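Local coordinates for protein Lysine/ornithine decarboxylase (Selenomonas ruminantium, PDB 5GJO) that decarboxylates both L-lysine and L-ornithine with similar efficiency, using pyridoxal 5'-phosphate as cofactor, to give cadaverine and putrescine, at residues A[258-272]-A[339-353]. The protein carries 2 engineered substitutions. Residues are numbered along the deposited sequence; the frame is centred on the assembly and turned at random.
Sequences GRYMCGTAVNLVTSV and LKIGDKVLVTEMGSY. With PLP (pyridoxal-5'-phosphate), chain H.
L268 pairs with V347 and T270 with V345 as hydrogen-bonded pairs of antiparallel neighbours in the mixed sheet of the beta domain, which the chain enters from the phosphate site of the PLP-binding TIM barrel through the turn at 259-263. In the first pair, L268 N gives to V347 O (2.7 Å) and V347 N returns to L268 O. Farther along, V272 N gives to D343 O and V272 O accepts from G342 N in the type II turn K340-D343. The K344 chain turns at chi2 (77°) and chi4 (80°), bringing NZ back to S271 OG (2.8 Å) and G342 O; S271 OG also bonds T21 OG1. Where the pairing ends, V266 O is gripped from opposite faces of its plane by M350 N and N267 ND2; ND2 also bonds F5 O, and N267 OD1 takes L7 N. At the cofactor, R259 N and Y353 OH both donate to PLP O3P, the tyrosine at 2.8 Å, and G258 N donates to O1P. Y353 CD2 lies over one guanidinium face of R259, which salt-bridges D300; the two planes are 53° apart. R259 O accepts from G263 N and S352 OG (2.7 Å); S352 OG in turn accepts from a water (2.8 Å) that donates to G258 O and accepts from C262 N.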
# COMPACT_ATOMS: atom_id res chain seq x y z
N GLY A 258 -5.86 2.26 18.88
CA GLY A 258 -5.53 2.89 17.61
C GLY A 258 -6.83 3.23 16.85
O GLY A 258 -7.25 4.38 16.82
N ARG A 259 -7.45 2.20 16.25
CA ARG A 259 -8.61 2.37 15.34
C ARG A 259 -9.69 3.28 15.88
O ARG A 259 -10.25 4.12 15.17
CB ARG A 259 -9.23 0.99 15.04
CG ARG A 259 -10.18 1.01 13.85
CD ARG A 259 -10.87 -0.34 13.77
NE ARG A 259 -9.95 -1.43 13.47
CZ ARG A 259 -9.47 -1.73 12.28
NH1 ARG A 259 -9.81 -1.07 11.19
NH2 ARG A 259 -8.66 -2.79 12.17
N TYR A 260 -9.99 3.09 17.14
CA TYR A 260 -11.12 3.74 17.77
C TYR A 260 -10.96 5.28 17.81
O TYR A 260 -11.91 5.99 17.69
CB TYR A 260 -11.39 3.15 19.18
CG TYR A 260 -12.18 4.06 20.08
CD1 TYR A 260 -13.56 4.08 20.05
CD2 TYR A 260 -11.54 4.97 20.88
CE1 TYR A 260 -14.27 4.96 20.85
CE2 TYR A 260 -12.25 5.86 21.68
CZ TYR A 260 -13.61 5.84 21.67
OH TYR A 260 -14.30 6.72 22.45
N MET A 261 -9.75 5.75 18.07
CA MET A 261 -9.57 7.15 18.42
C MET A 261 -9.99 8.07 17.26
O MET A 261 -10.65 9.07 17.53
CB MET A 261 -8.13 7.43 18.86
CG MET A 261 -7.95 8.71 19.67
SD MET A 261 -8.89 8.65 21.21
CE MET A 261 -8.01 7.41 22.16
N CYS A 262 -9.63 7.72 16.02
CA CYS A 262 -9.95 8.61 14.88
C CYS A 262 -10.88 7.99 13.87
O CYS A 262 -11.21 8.66 12.90
CB CYS A 262 -8.67 9.08 14.20
SG CYS A 262 -7.38 9.63 15.30
N GLY A 263 -11.23 6.70 14.00
CA GLY A 263 -11.95 6.04 12.94
C GLY A 263 -13.20 6.77 12.54
O GLY A 263 -13.47 6.98 11.33
N THR A 264 -13.93 7.19 13.55
CA THR A 264 -15.22 7.86 13.34
C THR A 264 -15.06 9.43 13.25
O THR A 264 -16.04 10.14 13.30
CB THR A 264 -16.17 7.63 14.49
OG1 THR A 264 -15.49 7.83 15.72
CG2 THR A 264 -16.65 6.15 14.41
N ALA A 265 -13.85 9.93 13.09
CA ALA A 265 -13.58 11.34 13.04
C ALA A 265 -13.14 11.87 11.69
O ALA A 265 -12.74 13.03 11.61
CB ALA A 265 -12.54 11.69 14.08
N VAL A 266 -13.10 11.05 10.64
CA VAL A 266 -12.52 11.39 9.36
C VAL A 266 -13.47 10.95 8.23
O VAL A 266 -14.05 9.83 8.32
CB VAL A 266 -11.13 10.79 9.19
CG1 VAL A 266 -10.51 11.23 7.87
CG2 VAL A 266 -10.22 11.12 10.35
N ASN A 267 -13.65 11.79 7.21
CA ASN A 267 -14.43 11.46 6.03
C ASN A 267 -13.52 11.65 4.81
O ASN A 267 -12.64 12.46 4.84
CB ASN A 267 -15.64 12.38 5.82
CG ASN A 267 -16.75 12.20 6.84
OD1 ASN A 267 -17.77 12.87 6.75
ND2 ASN A 267 -16.57 11.31 7.79
N LEU A 268 -13.74 10.88 3.77
CA LEU A 268 -13.14 11.08 2.46
C LEU A 268 -14.08 11.71 1.50
O LEU A 268 -15.29 11.26 1.36
CB LEU A 268 -12.70 9.75 1.84
CG LEU A 268 -12.17 9.79 0.43
CD1 LEU A 268 -10.79 10.43 0.37
CD2 LEU A 268 -12.07 8.32 -0.01
N VAL A 269 -13.61 12.71 0.79
CA VAL A 269 -14.36 13.34 -0.32
C VAL A 269 -13.63 13.06 -1.63
O VAL A 269 -12.43 13.39 -1.78
CB VAL A 269 -14.51 14.86 -0.17
CG1 VAL A 269 -15.39 15.42 -1.27
CG2 VAL A 269 -15.14 15.20 1.21
N THR A 270 -14.33 12.43 -2.53
CA THR A 270 -13.77 12.00 -3.81
C THR A 270 -14.72 12.33 -4.93
O THR A 270 -15.96 12.26 -4.76
CB THR A 270 -13.29 10.55 -3.73
OG1 THR A 270 -12.81 10.12 -5.00
CG2 THR A 270 -14.40 9.62 -3.35
N SER A 271 -14.18 12.67 -6.10
CA SER A 271 -15.02 12.99 -7.27
C SER A 271 -15.14 11.82 -8.23
O SER A 271 -14.16 11.05 -8.43
CB SER A 271 -14.44 14.16 -8.07
OG SER A 271 -14.45 15.33 -7.28
N VAL A 272 -16.29 11.78 -8.88
CA VAL A 272 -16.50 10.97 -10.10
C VAL A 272 -15.74 11.64 -11.26
O VAL A 272 -15.99 12.79 -11.64
CB VAL A 272 -18.02 10.81 -10.47
CG1 VAL A 272 -18.21 9.97 -11.77
CG2 VAL A 272 -18.73 10.20 -9.28
N LEU A 339 -25.15 9.09 -11.33
CA LEU A 339 -24.11 10.10 -11.11
C LEU A 339 -23.46 10.58 -12.43
O LEU A 339 -23.49 9.87 -13.44
CB LEU A 339 -23.01 9.51 -10.17
CG LEU A 339 -23.48 8.97 -8.83
CD1 LEU A 339 -22.31 8.35 -8.06
CD2 LEU A 339 -24.14 10.05 -8.02
N LYS A 340 -22.88 11.77 -12.38
CA LYS A 340 -22.22 12.37 -13.54
C LYS A 340 -20.83 12.77 -13.15
O LYS A 340 -20.54 13.00 -11.95
CB LYS A 340 -22.90 13.65 -13.98
CG LYS A 340 -24.40 13.66 -13.96
CD LYS A 340 -24.97 13.01 -15.19
CE LYS A 340 -26.50 13.13 -15.19
NZ LYS A 340 -26.93 13.45 -16.57
N ILE A 341 -19.97 12.88 -14.15
CA ILE A 341 -18.61 13.35 -13.95
C ILE A 341 -18.66 14.69 -13.21
O ILE A 341 -19.51 15.57 -13.54
CB ILE A 341 -17.88 13.52 -15.28
CG1 ILE A 341 -17.62 12.14 -15.85
CG2 ILE A 341 -16.56 14.31 -15.08
CD1 ILE A 341 -16.96 12.17 -17.24
N GLY A 342 -17.80 14.83 -12.18
CA GLY A 342 -17.81 16.04 -11.37
C GLY A 342 -18.62 15.95 -10.07
O GLY A 342 -18.38 16.78 -9.15
N ASP A 343 -19.55 14.96 -9.95
CA ASP A 343 -20.28 14.71 -8.70
C ASP A 343 -19.27 14.25 -7.64
O ASP A 343 -18.26 13.58 -7.97
CB ASP A 343 -21.39 13.66 -8.83
CG ASP A 343 -22.61 14.13 -9.69
OD1 ASP A 343 -22.71 15.32 -9.99
OD2 ASP A 343 -23.45 13.25 -9.98
N LYS A 344 -19.48 14.68 -6.40
CA LYS A 344 -18.67 14.22 -5.30
C LYS A 344 -19.44 13.17 -4.53
O LYS A 344 -20.62 13.28 -4.37
CB LYS A 344 -18.27 15.37 -4.36
CG LYS A 344 -17.23 16.31 -4.93
CD LYS A 344 -17.86 17.23 -5.94
CE LYS A 344 -16.85 18.15 -6.58
NZ LYS A 344 -16.04 17.54 -7.67
N VAL A 345 -18.73 12.15 -4.10
CA VAL A 345 -19.25 11.19 -3.16
C VAL A 345 -18.49 11.30 -1.85
O VAL A 345 -17.34 11.86 -1.79
CB VAL A 345 -19.22 9.72 -3.68
CG1 VAL A 345 -20.11 9.61 -4.92
CG2 VAL A 345 -17.83 9.19 -3.91
N LEU A 346 -19.13 10.75 -0.83
CA LEU A 346 -18.60 10.85 0.54
C LEU A 346 -18.42 9.51 1.18
O LEU A 346 -19.33 8.70 1.18
CB LEU A 346 -19.52 11.73 1.39
CG LEU A 346 -19.18 11.93 2.88
CD1 LEU A 346 -18.00 12.87 3.05
CD2 LEU A 346 -20.40 12.44 3.73
N VAL A 347 -17.23 9.26 1.78
CA VAL A 347 -17.02 8.05 2.51
C VAL A 347 -16.76 8.39 3.99
O VAL A 347 -15.85 9.22 4.31
CB VAL A 347 -15.84 7.21 1.97
CG1 VAL A 347 -15.77 5.86 2.66
CG2 VAL A 347 -16.03 6.99 0.50
N THR A 348 -17.55 7.80 4.87
CA THR A 348 -17.53 8.13 6.33
C THR A 348 -16.69 7.09 7.08
O THR A 348 -16.36 6.06 6.48
CB THR A 348 -18.92 8.34 6.97
OG1 THR A 348 -19.78 7.17 6.74
CG2 THR A 348 -19.52 9.56 6.39
N GLU A 349 -16.38 7.34 8.35
CA GLU A 349 -15.65 6.38 9.18
C GLU A 349 -14.37 5.89 8.46
O GLU A 349 -14.09 4.67 8.43
CB GLU A 349 -16.55 5.20 9.62
CG GLU A 349 -17.71 5.64 10.57
CD GLU A 349 -18.87 6.28 9.86
OE1 GLU A 349 -19.43 5.71 8.91
OE2 GLU A 349 -19.26 7.39 10.23
N MET A 350 -13.62 6.86 7.97
CA MET A 350 -12.42 6.62 7.20
C MET A 350 -11.11 6.99 7.90
O MET A 350 -10.11 7.16 7.27
CB MET A 350 -12.54 7.29 5.83
CG MET A 350 -12.87 6.31 4.73
SD MET A 350 -11.71 6.44 3.41
CE MET A 350 -11.95 5.02 2.36
N GLY A 351 -11.16 7.12 9.21
CA GLY A 351 -10.08 7.64 9.94
C GLY A 351 -8.93 6.71 10.27
O GLY A 351 -7.84 7.21 10.68
N SER A 352 -9.13 5.40 10.17
CA SER A 352 -8.13 4.47 10.69
C SER A 352 -7.68 3.38 9.73
O SER A 352 -8.50 2.75 9.09
CB SER A 352 -8.61 3.78 11.95
OG SER A 352 -8.89 4.75 12.92
N TYR A 353 -6.35 3.21 9.61
CA TYR A 353 -5.82 2.19 8.69
C TYR A 353 -6.27 2.39 7.22
O TYR A 353 -6.63 1.46 6.52
CB TYR A 353 -6.04 0.78 9.19
CG TYR A 353 -5.52 0.58 10.62
CD1 TYR A 353 -4.15 0.58 10.90
CD2 TYR A 353 -6.39 0.43 11.67
CE1 TYR A 353 -3.73 0.40 12.18
CE2 TYR A 353 -5.98 0.26 12.99
CZ TYR A 353 -4.61 0.27 13.25
OH TYR A 353 -4.12 0.10 14.54
N1 PLP H . -1.08 -1.27 20.08
C2 PLP H . -0.40 -2.26 19.45
C2A PLP H . 0.86 -2.82 20.06
C3 PLP H . -0.90 -2.80 18.16
O3 PLP H . -0.24 -3.79 17.50
C4 PLP H . -2.14 -2.21 17.61
C4A PLP H . -2.72 -2.67 16.33
O4A PLP H . -2.00 -3.21 15.50
C5 PLP H . -2.79 -1.13 18.40
C6 PLP H . -2.21 -0.73 19.60
C5A PLP H . -4.06 -0.48 17.91
O4P PLP H . -5.02 -1.49 17.61
P PLP H . -6.55 -1.09 17.29
O1P PLP H . -7.03 -0.44 18.56
O2P PLP H . -7.21 -2.41 16.98
O3P PLP H . -6.44 -0.15 16.11
O HOH W 1 -7.52 6.26 14.80